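Local coordinates for protein NEQ263 (Nanoarchaeum equitans Kin4-M, PDB 5BN3) that probably binds ATP as a subunit of the catalytic core of an archaeal ATP synthase, where it pairs with NeqA, at residues L224-T229 with I277-M282. Sequence-based numbering, arbitrary orientation.
Sequences LMLDMT and IPMLTM
Asp227 of 224-229 and Thr281 of 277-282 meet where two parallel neighbours of the P-loop NTPase-type sheet reach their C-terminal ends. Asp227 CG stands anti to its backbone N (chi1 -175°), and the two side chains cross at about a right angle. Thr281 OG1 donates to Asp227 OD2 at 2.8 Å, while Thr281 N binds Asp227 OD1 on its syn side. Asp227, at the N-cap of helix 228-241, accepts from Thr229 N through OD1, on the anti side and from the opposite face of the carboxylate plane, at 2.8 Å. An alanine at Asp227 would probably leave Thr229 N at the helix start without its cap and Thr281 OG1 without this acceptor. A cis peptide joins Leu226 to Asp227, and Met228 N closes on Met279 O at 2.9 Å, in the carbonyl plane. Upstream, the strands are tied by Met225 N to Ile277 O and Met279 N to Met225 O. On the face toward helix 140-151, the Met279 chain bends at chi3 (-84°) and its CE meets Leu226 CB at 3.6 Å. Arg396 of the V-type ATP synthase alpha chain packs on Asp227, Thr229 and Thr281. Beside it, Thr229 OG1 donates to Thr281 O at 2.8 Å, tilted 18° from the carbonyl plane.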
loop_
_atom_site.group_PDB
_atom_site.type_symbol
_atom_site.label_atom_id
_atom_site.label_comp_id
_atom_site.label_asym_id
_atom_site.label_seq_id
_atom_site.Cartn_x
_atom_site.Cartn_y
_atom_site.Cartn_z
ATOM N N LEU B 224 10.554 32.483 -11.933
ATOM C CA LEU B 224 9.850 31.903 -10.796
ATOM C C LEU B 224 8.623 31.152 -11.308
ATOM O O LEU B 224 7.863 31.685 -12.121
ATOM C CB LEU B 224 9.405 33.004 -9.828
ATOM C CG LEU B 224 10.454 34.011 -9.350
ATOM C CD1 LEU B 224 9.805 35.114 -8.530
ATOM C CD2 LEU B 224 11.524 33.316 -8.536
ATOM N N MET B 225 8.428 29.918 -10.850
ATOM C CA MET B 225 7.209 29.190 -11.204
ATOM C C MET B 225 6.591 28.421 -10.036
ATOM O O MET B 225 7.291 27.854 -9.195
ATOM C CB MET B 225 7.397 28.301 -12.445
ATOM C CG MET B 225 8.485 27.249 -12.352
ATOM S SD MET B 225 8.538 26.212 -13.838
ATOM C CE MET B 225 9.021 27.416 -15.075
ATOM N N LEU B 226 5.261 28.417 -10.017
ATOM C CA LEU B 226 4.462 27.913 -8.909
ATOM C C LEU B 226 3.088 27.626 -9.497
ATOM O O LEU B 226 2.568 28.461 -10.238
ATOM C CB LEU B 226 4.349 29.013 -7.851
ATOM C CG LEU B 226 3.370 28.902 -6.681
ATOM C CD1 LEU B 226 3.838 27.863 -5.685
ATOM C CD2 LEU B 226 3.206 30.253 -6.000
ATOM N N ASP B 227 2.479 26.478 -9.190
ATOM C CA ASP B 227 2.993 25.456 -8.284
ATOM C C ASP B 227 3.237 24.206 -9.122
ATOM O O ASP B 227 2.370 23.809 -9.902
ATOM C CB ASP B 227 1.918 25.173 -7.220
ATOM C CG ASP B 227 2.374 24.208 -6.131
ATOM O OD1 ASP B 227 3.082 23.222 -6.424
ATOM O OD2 ASP B 227 1.994 24.428 -4.961
ATOM N N MET B 228 4.404 23.582 -8.971
ATOM C CA MET B 228 4.739 22.417 -9.791
ATOM C C MET B 228 3.834 21.220 -9.505
ATOM O O MET B 228 3.692 20.329 -10.342
ATOM C CB MET B 228 6.214 22.021 -9.636
ATOM C CG MET B 228 7.216 23.088 -10.073
ATOM S SD MET B 228 6.788 23.955 -11.603
ATOM C CE MET B 228 6.816 22.614 -12.794
ATOM N N THR B 229 3.214 21.201 -8.330
ATOM C CA THR B 229 2.278 20.132 -7.999
ATOM C C THR B 229 1.008 20.260 -8.842
ATOM O O THR B 229 0.413 19.256 -9.238
ATOM C CB THR B 229 1.944 20.115 -6.497
ATOM O OG1 THR B 229 3.154 19.959 -5.746
ATOM C CG2 THR B 229 1.020 18.960 -6.174
ATOM N N ILE B 277 13.695 29.139 -10.289
ATOM C CA ILE B 277 13.215 28.732 -8.973
ATOM C C ILE B 277 11.798 28.163 -9.062
ATOM O O ILE B 277 10.816 28.908 -9.023
ATOM C CB ILE B 277 13.257 29.903 -7.967
ATOM C CG1 ILE B 277 14.678 30.473 -7.874
ATOM C CG2 ILE B 277 12.785 29.451 -6.595
ATOM C CD1 ILE B 277 14.812 31.654 -6.930
ATOM N N PRO B 278 11.691 26.834 -9.207
ATOM C CA PRO B 278 10.385 26.169 -9.205
ATOM C C PRO B 278 9.899 26.026 -7.773
ATOM O O PRO B 278 10.691 25.690 -6.894
ATOM C CB PRO B 278 10.689 24.777 -9.780
ATOM C CG PRO B 278 12.106 24.844 -10.307
ATOM C CD PRO B 278 12.785 25.889 -9.482
ATOM N N MET B 279 8.623 26.286 -7.532
ATOM C CA MET B 279 8.070 26.153 -6.192
ATOM C C MET B 279 7.000 25.078 -6.193
ATOM O O MET B 279 6.206 24.985 -7.134
ATOM C CB MET B 279 7.471 27.479 -5.729
ATOM C CG MET B 279 8.483 28.593 -5.527
ATOM S SD MET B 279 7.658 30.161 -5.218
ATOM C CE MET B 279 7.328 30.694 -6.893
ATOM N N LEU B 280 6.980 24.261 -5.146
ATOM C CA LEU B 280 5.947 23.237 -5.023
ATOM C C LEU B 280 5.492 23.003 -3.591
ATOM O O LEU B 280 6.246 23.209 -2.636
ATOM C CB LEU B 280 6.391 21.919 -5.676
ATOM C CG LEU B 280 7.651 21.203 -5.185
ATOM C CD1 LEU B 280 7.343 20.261 -4.034
ATOM C CD2 LEU B 280 8.296 20.434 -6.329
ATOM N N THR B 281 4.240 22.583 -3.458
ATOM C CA THR B 281 3.701 22.160 -2.178
ATOM C C THR B 281 3.916 20.660 -2.066
ATOM O O THR B 281 3.549 19.912 -2.976
ATOM C CB THR B 281 2.195 22.467 -2.084
ATOM O OG1 THR B 281 1.984 23.882 -2.197
ATOM C CG2 THR B 281 1.632 21.982 -0.761
ATOM N N MET B 282 4.535 20.217 -0.976
ATOM C CA MET B 282 4.670 18.788 -0.708
ATOM C C MET B 282 3.356 18.311 -0.108
ATOM O O MET B 282 3.077 18.613 1.052
ATOM C CB MET B 282 5.809 18.529 0.285
ATOM C CG MET B 282 7.173 19.034 -0.161
ATOM S SD MET B 282 8.493 18.658 1.021
ATOM C CE MET B 282 8.193 19.898 2.287
#